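Side-chain contacts in glutathione S-transferase (Burkholderia xenovorans, PDB 2DSA), which probably transfers glutathione to electrophilic substrates and reductively dechlorinates metabolites of polychlorinated biphenyls: residues His106-Pro111 / Asn123-Ser128; Ser128-Leu133 / Ser173-Leu178. All coordinates share one frame; numbering follows the deposited sequence.

Contact 1: residues His106-Pro111 / Asn123-Ser128; sequences HKSFSP and NAVRQS. With HPX ((2Z,4E)-2-hydroxy-6-oxo-6-phenylhexa-2,4-dienoic acid), chain F; GSH (glutathione), chain E.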
ATOM      1  N   HIS A 106       7.960   2.059  -4.581  1.00 36.08           N
ATOM      2  CA  HIS A 106       7.426   3.287  -5.188  1.00 36.49           C
ATOM      3  C   HIS A 106       7.695   4.508  -4.311  1.00 36.84           C
ATOM      4  O   HIS A 106       8.238   5.496  -4.784  1.00 36.59           O
ATOM      5  CB  HIS A 106       5.918   3.095  -5.460  1.00 35.73           C
ATOM      6  CG  HIS A 106       5.208   4.300  -6.011  1.00 37.00           C
ATOM      7  ND1 HIS A 106       3.969   4.206  -6.617  1.00 35.50           N
ATOM      8  CD2 HIS A 106       5.535   5.617  -6.034  1.00 35.94           C
ATOM      9  CE1 HIS A 106       3.572   5.407  -6.993  1.00 35.96           C
ATOM     10  NE2 HIS A 106       4.507   6.280  -6.657  1.00 37.44           N
ATOM     11  N   LYS A 107       7.320   4.434  -3.040  1.00 37.95           N
ATOM     12  CA  LYS A 107       7.441   5.574  -2.135  1.00 39.64           C
ATOM     13  C   LYS A 107       8.883   5.994  -1.826  1.00 40.47           C
ATOM     14  O   LYS A 107       9.113   7.125  -1.371  1.00 40.67           O
ATOM     15  CB  LYS A 107       6.659   5.327  -0.840  1.00 39.65           C
ATOM     16  CG  LYS A 107       5.167   5.565  -0.999  1.00 41.26           C
ATOM     17  CD  LYS A 107       4.862   7.042  -1.187  1.00 42.76           C
ATOM     18  CE  LYS A 107       3.741   7.257  -2.186  1.00 44.31           C
ATOM     19  NZ  LYS A 107       3.353   8.697  -2.233  1.00 45.70           N
ATOM     20  N   SER A 108       9.831   5.081  -2.068  1.00 41.12           N
ATOM     21  CA  SER A 108      11.253   5.352  -1.915  1.00 41.73           C
ATOM     22  C   SER A 108      11.855   5.967  -3.176  1.00 42.74           C
ATOM     23  O   SER A 108      12.828   6.706  -3.095  1.00 42.84           O
ATOM     24  CB  SER A 108      12.011   4.092  -1.489  1.00 41.65           C
ATOM     25  OG  SER A 108      11.760   3.797  -0.120  1.00 42.09           O
ATOM     26  N   PHE A 109      11.266   5.696  -4.339  1.00 43.53           N
ATOM     27  CA  PHE A 109      11.656   6.406  -5.556  1.00 44.38           C
ATOM     28  C   PHE A 109      11.250   7.875  -5.496  1.00 45.44           C
ATOM     29  O   PHE A 109      11.950   8.713  -6.040  1.00 45.46           O
ATOM     30  CB  PHE A 109      11.041   5.775  -6.803  1.00 43.78           C
ATOM     31  CG  PHE A 109      11.855   4.657  -7.395  1.00 43.48           C
ATOM     32  CD1 PHE A 109      12.712   4.897  -8.456  1.00 42.40           C
ATOM     33  CD2 PHE A 109      11.739   3.356  -6.908  1.00 42.99           C
ATOM     34  CE1 PHE A 109      13.450   3.869  -9.018  1.00 44.06           C
ATOM     35  CE2 PHE A 109      12.474   2.316  -7.458  1.00 41.66           C
ATOM     36  CZ  PHE A 109      13.335   2.569  -8.517  1.00 43.67           C
ATOM     37  N   SER A 110      10.127   8.171  -4.834  1.00 46.86           N
ATOM     38  CA  SER A 110       9.510   9.516  -4.813  1.00 48.44           C
ATOM     39  C   SER A 110      10.437  10.704  -4.509  1.00 49.30           C
ATOM     40  O   SER A 110      10.409  11.689  -5.249  1.00 49.10           O
ATOM     41  CB  SER A 110       8.295   9.557  -3.876  1.00 48.25           C
ATOM     42  OG  SER A 110       7.258   8.716  -4.358  1.00 50.38           O
ATOM     43  N   PRO A 111      11.233  10.629  -3.411  1.00 50.53           N
ATOM     44  CA  PRO A 111      12.183  11.708  -3.089  1.00 51.53           C
ATOM     45  C   PRO A 111      13.289  11.893  -4.133  1.00 52.64           C
ATOM     46  O   PRO A 111      13.771  13.006  -4.312  1.00 52.97           O
ATOM     47  CB  PRO A 111      12.785  11.259  -1.753  1.00 51.66           C
ATOM     48  CG  PRO A 111      11.794  10.263  -1.199  1.00 51.25           C
ATOM     49  CD  PRO A 111      11.287   9.557  -2.397  1.00 50.36           C
ATOM     50  N   ASN A 123      20.197   9.684  -0.164  1.00 65.39           N
ATOM     51  CA  ASN A 123      21.162   8.633   0.160  1.00 64.26           C
ATOM     52  C   ASN A 123      20.528   7.528   0.995  1.00 63.32           C
ATOM     53  O   ASN A 123      20.848   6.353   0.812  1.00 63.48           O
ATOM     54  CB  ASN A 123      22.401   9.194   0.882  1.00 64.37           C
ATOM     55  CG  ASN A 123      23.295  10.044  -0.029  1.00 64.61           C
ATOM     56  OD1 ASN A 123      23.498   9.733  -1.205  1.00 63.26           O
ATOM     57  ND2 ASN A 123      23.843  11.120   0.529  1.00 65.12           N
ATOM     58  N   ALA A 124      19.633   7.913   1.905  1.00 61.97           N
ATOM     59  CA  ALA A 124      18.937   6.963   2.772  1.00 60.74           C
ATOM     60  C   ALA A 124      18.012   6.076   1.950  1.00 59.87           C
ATOM     61  O   ALA A 124      18.022   4.848   2.077  1.00 59.80           O
ATOM     62  CB  ALA A 124      18.147   7.701   3.835  1.00 60.70           C
ATOM     63  N   VAL A 125      17.227   6.729   1.099  1.00 58.45           N
ATOM     64  CA  VAL A 125      16.268   6.086   0.223  1.00 57.33           C
ATOM     65  C   VAL A 125      16.944   5.140  -0.783  1.00 56.59           C
ATOM     66  O   VAL A 125      16.441   4.045  -1.037  1.00 56.40           O
ATOM     67  CB  VAL A 125      15.370   7.169  -0.445  1.00 57.39           C
ATOM     68  CG1 VAL A 125      15.417   7.110  -1.959  1.00 57.00           C
ATOM     69  CG2 VAL A 125      13.961   7.110   0.110  1.00 57.00           C
ATOM     70  N   ARG A 126      18.093   5.549  -1.321  1.00 55.64           N
ATOM     71  CA  ARG A 126      18.870   4.696  -2.229  1.00 54.88           C
ATOM     72  C   ARG A 126      19.353   3.425  -1.537  1.00 54.10           C
ATOM     73  O   ARG A 126      19.457   2.372  -2.161  1.00 53.96           O
ATOM     74  CB  ARG A 126      20.046   5.463  -2.842  1.00 54.81           C
ATOM     75  CG  ARG A 126      19.644   6.341  -4.019  1.00 55.11           C
ATOM     76  CD  ARG A 126      20.814   7.149  -4.573  1.00 55.51           C
ATOM     77  NE  ARG A 126      20.366   8.131  -5.562  1.00 56.19           N
ATOM     78  CZ  ARG A 126      20.267   7.897  -6.869  1.00 56.03           C
ATOM     79  NH1 ARG A 126      20.592   6.707  -7.371  1.00 55.78           N
ATOM     80  NH2 ARG A 126      19.846   8.859  -7.675  1.00 55.59           N
ATOM     81  N   GLN A 127      19.627   3.538  -0.240  1.00 53.22           N
ATOM     82  CA  GLN A 127      20.082   2.419   0.576  1.00 52.72           C
ATOM     83  C   GLN A 127      18.940   1.459   0.894  1.00 51.44           C
ATOM     84  O   GLN A 127      19.121   0.225   0.837  1.00 50.82           O
ATOM     85  CB  GLN A 127      20.722   2.941   1.872  1.00 53.09           C
ATOM     86  CG  GLN A 127      21.963   2.172   2.312  1.00 56.02           C
ATOM     87  CD  GLN A 127      22.949   1.920   1.163  1.00 59.64           C
ATOM     88  OE1 GLN A 127      23.276   0.767   0.855  1.00 60.87           O
ATOM     89  NE2 GLN A 127      23.406   2.999   0.511  1.00 59.71           N
ATOM     90  N   SER A 128      17.780   2.034   1.240  1.00 50.12           N
ATOM     91  CA  SER A 128      16.533   1.273   1.450  1.00 49.12           C
ATOM     92  C   SER A 128      16.209   0.466   0.206  1.00 47.69           C
ATOM     93  O   SER A 128      15.916  -0.722   0.293  1.00 47.54           O
ATOM     94  CB  SER A 128      15.350   2.198   1.771  1.00 49.08           C
ATOM     95  OG  SER A 128      15.616   3.023   2.894  1.00 50.21           O
TER
HETATM   96  CB3 HPX F1225       8.778   9.488 -16.425  0.50 39.45           C
HETATM   97  CB4 HPX F1225       9.916   8.753 -16.105  0.50 40.28           C
HETATM   98  CB5 HPX F1225      10.182   8.423 -14.774  0.50 40.07           C
HETATM   99  CB6 HPX F1225       9.301   8.825 -13.774  0.50 39.39           C
HETATM  100  CB1 HPX F1225       8.165   9.556 -14.093  0.50 39.30           C
HETATM  101  CB2 HPX F1225       7.904   9.889 -15.419  0.50 39.03           C
HETATM  102  CA6 HPX F1225       7.221  10.003 -13.019  0.50 39.54           C
HETATM  103  OA4 HPX F1225       6.490  10.960 -13.230  0.50 40.30           O
HETATM  104  CA5 HPX F1225       7.159   9.323 -11.712  0.50 39.08           C
HETATM  105  CA4 HPX F1225       7.036  10.087 -10.634  0.50 39.47           C
HETATM  106  CA3 HPX F1225       6.946   9.510  -9.284  0.50 39.91           C
HETATM  107  CA2 HPX F1225       6.514  10.235  -8.245  0.50 40.22           C
HETATM  108  OA3 HPX F1225       6.156  11.511  -8.339  0.50 40.23           O
HETATM  109  CA1 HPX F1225       6.429   9.607  -6.949  0.50 40.46           C
HETATM  110  OA2 HPX F1225       5.824  10.201  -6.032  0.50 41.41           O
HETATM  111  OA1 HPX F1225       6.957   8.488  -6.809  0.50 40.90           O
HETATM  112  N1  GSH E1224      -0.477   6.531  -2.868  1.00 29.78           N
HETATM  113  CA1 GSH E1224      -0.571   6.851  -4.299  1.00 32.53           C
HETATM  114  C1  GSH E1224      -0.837   5.613  -5.109  1.00 34.19           C
HETATM  115  O11 GSH E1224      -0.293   4.526  -4.795  1.00 34.07           O
HETATM  116  O12 GSH E1224      -1.585   5.656  -6.121  1.00 35.23           O
HETATM  117  CB1 GSH E1224       0.696   7.490  -4.856  1.00 32.05           C
HETATM  118  CG1 GSH E1224       0.465   7.983  -6.294  1.00 32.91           C
HETATM  119  CD1 GSH E1224       1.606   8.865  -6.721  1.00 33.10           C
HETATM  120  OE1 GSH E1224       2.649   9.038  -5.818  1.00 33.87           O
HETATM  121  N2  GSH E1224       1.565   9.424  -7.934  1.00 34.22           N
HETATM  122  CA2 GSH E1224       2.570  10.334  -8.461  1.00 36.65           C
HETATM  123  C2  GSH E1224       2.024  11.711  -8.664  1.00 37.88           C
HETATM  124  O2  GSH E1224       0.802  11.899  -9.303  1.00 36.65           O
HETATM  125  CB2 GSH E1224       3.125   9.851  -9.801  1.00 35.30           C
HETATM  126  SG2 GSH E1224       3.964   8.268  -9.599  1.00 37.38           S
HETATM  127  N3  GSH E1224       2.745  12.722  -8.222  1.00 40.61           N
HETATM  128  CA3 GSH E1224       2.391  13.416  -6.992  1.00 48.29           C
HETATM  129  C3  GSH E1224       2.014  14.811  -7.361  1.00 51.05           C
HETATM  130  O31 GSH E1224       1.915  15.076  -8.582  1.00 53.87           O
HETATM  131  O32 GSH E1224       1.803  15.686  -6.490  1.00 53.05           O

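Contact 2: residues Ser128-Leu133 / Ser173-Leu178; sequences SLNTRL and SPWPSL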
ATOM      1  N   SER A 128      17.780   2.034   1.240  1.00 50.12           N
ATOM      2  CA  SER A 128      16.533   1.273   1.450  1.00 49.12           C
ATOM      3  C   SER A 128      16.209   0.466   0.206  1.00 47.69           C
ATOM      4  O   SER A 128      15.916  -0.722   0.293  1.00 47.54           O
ATOM      5  CB  SER A 128      15.350   2.198   1.771  1.00 49.08           C
ATOM      6  OG  SER A 128      15.616   3.023   2.894  1.00 50.21           O
ATOM      7  N   LEU A 129      16.283   1.125  -0.946  1.00 46.71           N
ATOM      8  CA  LEU A 129      16.004   0.494  -2.236  1.00 45.97           C
ATOM      9  C   LEU A 129      16.975  -0.621  -2.593  1.00 45.68           C
ATOM     10  O   LEU A 129      16.565  -1.656  -3.121  1.00 45.24           O
ATOM     11  CB  LEU A 129      15.978   1.537  -3.357  1.00 45.79           C
ATOM     12  CG  LEU A 129      14.665   2.309  -3.512  1.00 45.28           C
ATOM     13  CD1 LEU A 129      14.871   3.472  -4.466  1.00 43.51           C
ATOM     14  CD2 LEU A 129      13.529   1.382  -3.985  1.00 43.15           C
ATOM     15  N   ASN A 130      18.263  -0.400  -2.325  1.00 45.45           N
ATOM     16  CA  ASN A 130      19.274  -1.427  -2.545  1.00 45.12           C
ATOM     17  C   ASN A 130      18.889  -2.724  -1.851  1.00 44.34           C
ATOM     18  O   ASN A 130      19.033  -3.804  -2.425  1.00 44.52           O
ATOM     19  CB  ASN A 130      20.642  -0.949  -2.039  1.00 45.78           C
ATOM     20  CG  ASN A 130      21.756  -1.917  -2.374  1.00 47.89           C
ATOM     21  OD1 ASN A 130      22.134  -2.768  -1.548  1.00 50.81           O
ATOM     22  ND2 ASN A 130      22.292  -1.804  -3.598  1.00 49.90           N
ATOM     23  N   THR A 131      18.401  -2.613  -0.616  1.00 43.72           N
ATOM     24  CA  THR A 131      18.019  -3.782   0.185  1.00 43.50           C
ATOM     25  C   THR A 131      16.737  -4.407  -0.357  1.00 43.14           C
ATOM     26  O   THR A 131      16.657  -5.615  -0.578  1.00 42.96           O
ATOM     27  CB  THR A 131      17.789  -3.407   1.662  1.00 43.25           C
ATOM     28  OG1 THR A 131      18.942  -2.738   2.175  1.00 44.88           O
ATOM     29  CG2 THR A 131      17.506  -4.646   2.500  1.00 43.62           C
ATOM     30  N   ARG A 132      15.745  -3.549  -0.572  1.00 42.75           N
ATOM     31  CA  ARG A 132      14.411  -3.957  -0.963  1.00 42.51           C
ATOM     32  C   ARG A 132      14.431  -4.599  -2.358  1.00 41.85           C
ATOM     33  O   ARG A 132      13.862  -5.678  -2.544  1.00 41.70           O
ATOM     34  CB  ARG A 132      13.474  -2.747  -0.850  1.00 42.79           C
ATOM     35  CG  ARG A 132      12.236  -2.973   0.026  1.00 44.72           C
ATOM     36  CD  ARG A 132      12.332  -2.535   1.490  1.00 44.75           C
ATOM     37  NE  ARG A 132      12.855  -3.606   2.324  1.00 47.54           N
ATOM     38  CZ  ARG A 132      12.930  -3.597   3.657  1.00 46.10           C
ATOM     39  NH1 ARG A 132      12.448  -2.594   4.381  1.00 44.72           N
ATOM     40  NH2 ARG A 132      13.477  -4.628   4.267  1.00 46.10           N
ATOM     41  N   LEU A 133      15.129  -3.973  -3.315  1.00 41.59           N
ATOM     42  CA  LEU A 133      15.373  -4.577  -4.648  1.00 41.24           C
ATOM     43  C   LEU A 133      16.133  -5.913  -4.617  1.00 41.10           C
ATOM     44  O   LEU A 133      15.955  -6.756  -5.495  1.00 41.00           O
ATOM     45  CB  LEU A 133      16.115  -3.614  -5.577  1.00 41.11           C
ATOM     46  CG  LEU A 133      15.483  -2.291  -6.015  1.00 42.05           C
ATOM     47  CD1 LEU A 133      16.526  -1.477  -6.775  1.00 42.12           C
ATOM     48  CD2 LEU A 133      14.191  -2.474  -6.847  1.00 41.39           C
ATOM     49  N   SER A 173      22.242  -3.636 -12.499  1.00 46.56           N
ATOM     50  CA  SER A 173      23.308  -4.606 -12.817  1.00 45.49           C
ATOM     51  C   SER A 173      23.593  -5.659 -11.730  1.00 43.92           C
ATOM     52  O   SER A 173      23.863  -6.811 -12.067  1.00 43.44           O
ATOM     53  CB  SER A 173      24.604  -3.873 -13.184  1.00 45.94           C
ATOM     54  OG  SER A 173      24.441  -3.107 -14.375  1.00 47.63           O
ATOM     55  N   PRO A 174      23.529  -5.270 -10.435  1.00 42.71           N
ATOM     56  CA  PRO A 174      23.684  -6.244  -9.351  1.00 42.32           C
ATOM     57  C   PRO A 174      22.528  -7.252  -9.290  1.00 42.08           C
ATOM     58  O   PRO A 174      22.645  -8.284  -8.637  1.00 41.89           O
ATOM     59  CB  PRO A 174      23.661  -5.371  -8.091  1.00 42.41           C
ATOM     60  CG  PRO A 174      23.899  -3.992  -8.548  1.00 42.11           C
ATOM     61  CD  PRO A 174      23.313  -3.914  -9.900  1.00 42.63           C
ATOM     62  N   TRP A 175      21.425  -6.955  -9.980  1.00 41.46           N
ATOM     63  CA  TRP A 175      20.233  -7.808  -9.956  1.00 40.77           C
ATOM     64  C   TRP A 175      19.806  -8.268 -11.343  1.00 40.73           C
ATOM     65  O   TRP A 175      18.791  -7.808 -11.862  1.00 40.25           O
ATOM     66  CB  TRP A 175      19.084  -7.080  -9.272  1.00 39.96           C
ATOM     67  CG  TRP A 175      19.472  -6.513  -7.940  1.00 39.45           C
ATOM     68  CD1 TRP A 175      19.722  -7.214  -6.795  1.00 38.06           C
ATOM     69  CD2 TRP A 175      19.677  -5.135  -7.623  1.00 38.63           C
ATOM     70  NE1 TRP A 175      20.058  -6.355  -5.782  1.00 38.63           N
ATOM     71  CE2 TRP A 175      20.035  -5.072  -6.258  1.00 37.47           C
ATOM     72  CE3 TRP A 175      19.583  -3.942  -8.358  1.00 38.79           C
ATOM     73  CZ2 TRP A 175      20.303  -3.867  -5.606  1.00 38.36           C
ATOM     74  CZ3 TRP A 175      19.852  -2.738  -7.706  1.00 38.67           C
ATOM     75  CH2 TRP A 175      20.204  -2.711  -6.342  1.00 38.62           C
ATOM     76  N   PRO A 176      20.583  -9.188 -11.940  1.00 40.71           N
ATOM     77  CA  PRO A 176      20.264  -9.761 -13.241  1.00 40.48           C
ATOM     78  C   PRO A 176      18.860 -10.372 -13.359  1.00 40.21           C
ATOM     79  O   PRO A 176      18.287 -10.339 -14.440  1.00 40.21           O
ATOM     80  CB  PRO A 176      21.349 -10.836 -13.433  1.00 40.73           C
ATOM     81  CG  PRO A 176      22.055 -10.954 -12.143  1.00 39.66           C
ATOM     82  CD  PRO A 176      21.860  -9.710 -11.412  1.00 40.91           C
ATOM     83  N   SER A 177      18.311 -10.920 -12.274  1.00 39.81           N
ATOM     84  CA  SER A 177      16.934 -11.463 -12.308  1.00 39.28           C
ATOM     85  C   SER A 177      15.845 -10.379 -12.525  1.00 39.10           C
ATOM     86  O   SER A 177      14.772 -10.667 -13.072  1.00 39.01           O
ATOM     87  CB  SER A 177      16.637 -12.316 -11.064  1.00 38.79           C
ATOM     88  OG  SER A 177      16.502 -11.495  -9.918  1.00 38.48           O
ATOM     89  N   LEU A 178      16.144  -9.143 -12.122  1.00 38.98           N
ATOM     90  CA  LEU A 178      15.251  -7.998 -12.336  1.00 38.75           C
ATOM     91  C   LEU A 178      15.279  -7.493 -13.779  1.00 39.07           C
ATOM     92  O   LEU A 178      14.239  -7.114 -14.329  1.00 38.83           O
ATOM     93  CB  LEU A 178      15.564  -6.847 -11.368  1.00 38.35           C
ATOM     94  CG  LEU A 178      15.400  -7.130  -9.864  1.00 38.82           C
ATOM     95  CD1 LEU A 178      15.705  -5.895  -9.047  1.00 34.82           C
ATOM     96  CD2 LEU A 178      13.990  -7.647  -9.553  1.00 37.45           C
TER

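Contact 1: residues His106-Pro111 / Asn123-Ser128
Val125 packs against Ser108 and Pro111, joining 106-111 to helix 119-139. As modelled, its CG2 lies 3.9 Å from Ser108 CB and 4.0 Å from Pro111 CG. A serine suits the place because its short side chain lets the backbones come close, with Ser108 CA 5.5 Å from Val125 CA. The proline ring adds apolar surface beside Val125, and Trp121 covers it further.

Within 123-128, Ser128 OG donates to Ala124 O at 3.1 Å, from 43° out of the carbonyl plane, while Ser128 N uses the same oxygen.

The ligands meet the other side of 106-111. Ser110 OG is within hydrogen-bonding distance of both carboxylate oxygens of HPX, OA2 at 2.7 Å and OA1 at a doubtfully short 2.5 Å; which one takes its single proton is not settled. The edge of the His106 ring faces OA1, with CD2 3.3 Å from it, and a hydrogen bond between ND1 and Tyr157 OH steadies the ring's rotation. Lys107 NZ pairs with Glu104 of the second subunit, which also binds glutathione. The chemistry is thus two-sided: apolar contact on one side of 106-111, and on the other polar groups that receive a carboxylate and glutathione.

Contact 2: residues Ser128-Leu133 / Ser173-Leu178
Asn130 meets Trp175 through both its backbone and its side chain. Its carbonyl oxygen lies 3.4 Å from Trp175 CZ2, and its amide reaches the same part of the indole, with ND2 3.5 Å from CZ2. With CG anti to the backbone N (chi1 -174°), the amide extends to the tryptophan, where its plane stands 59° from the ring plane. The two side chains cross at about a right angle. Asparagine suits this exposed position because its amide can border the indole and still be at home beside solvent.

One turn further on, Leu133 supplies the buried part of the contact. Its CB sits over the six-membered ring of Trp175, 4.1 Å from the centroid and 6° off the ring normal, a CH-pi contact. One branch, CD1, reaches CZ3 at 3.7 Å, the leucine crossing the indole at about a right angle. Pro174 CB lies over the opposite face, so the large flat ring is held between two aliphatic groups. Leu133 also packs on Leu178, whose CD1 is 4.2 Å from Leu133 CB and 3.7 Å from Leu133 O. Leucine fits here because one compact, branched side chain can serve an aromatic and an aliphatic neighbour together. Leu172 borders it as well, and Ala137, one turn later on the same helix, touches both Trp175 and Leu178.

Trp175 occupies the N-cap position of helix 176-186, and Pro176 follows as the first helical residue, a place where proline's missing N-H costs no helical hydrogen bond. The arrangement is packing between two helices of the all-helical C-terminal domain of the glutathione S-transferase fold, with the residues that open helix 176-186 set against the middle of helix 119-139.

Contacts 1 and 2 follow each other along helix 119-139 and share Ser128, their centres about 13 Å apart. The helix meets 106-111 with one part of its length and 173-178 with the next. Leu129, in the helical segment of contact 2 though not itself touching 173-178, packs on the first segment of contact 1: its CD2 lies 3.7 Å from Phe109 CE2 and its CG 3.8 Å from Ser108 CB. Their relation to the ligands differs. Contact 1 carries pocket residues for both HPX and glutathione, whereas the Leu133 side chain of contact 2 stays about 13 Å from HPX, away from the ligand pocket.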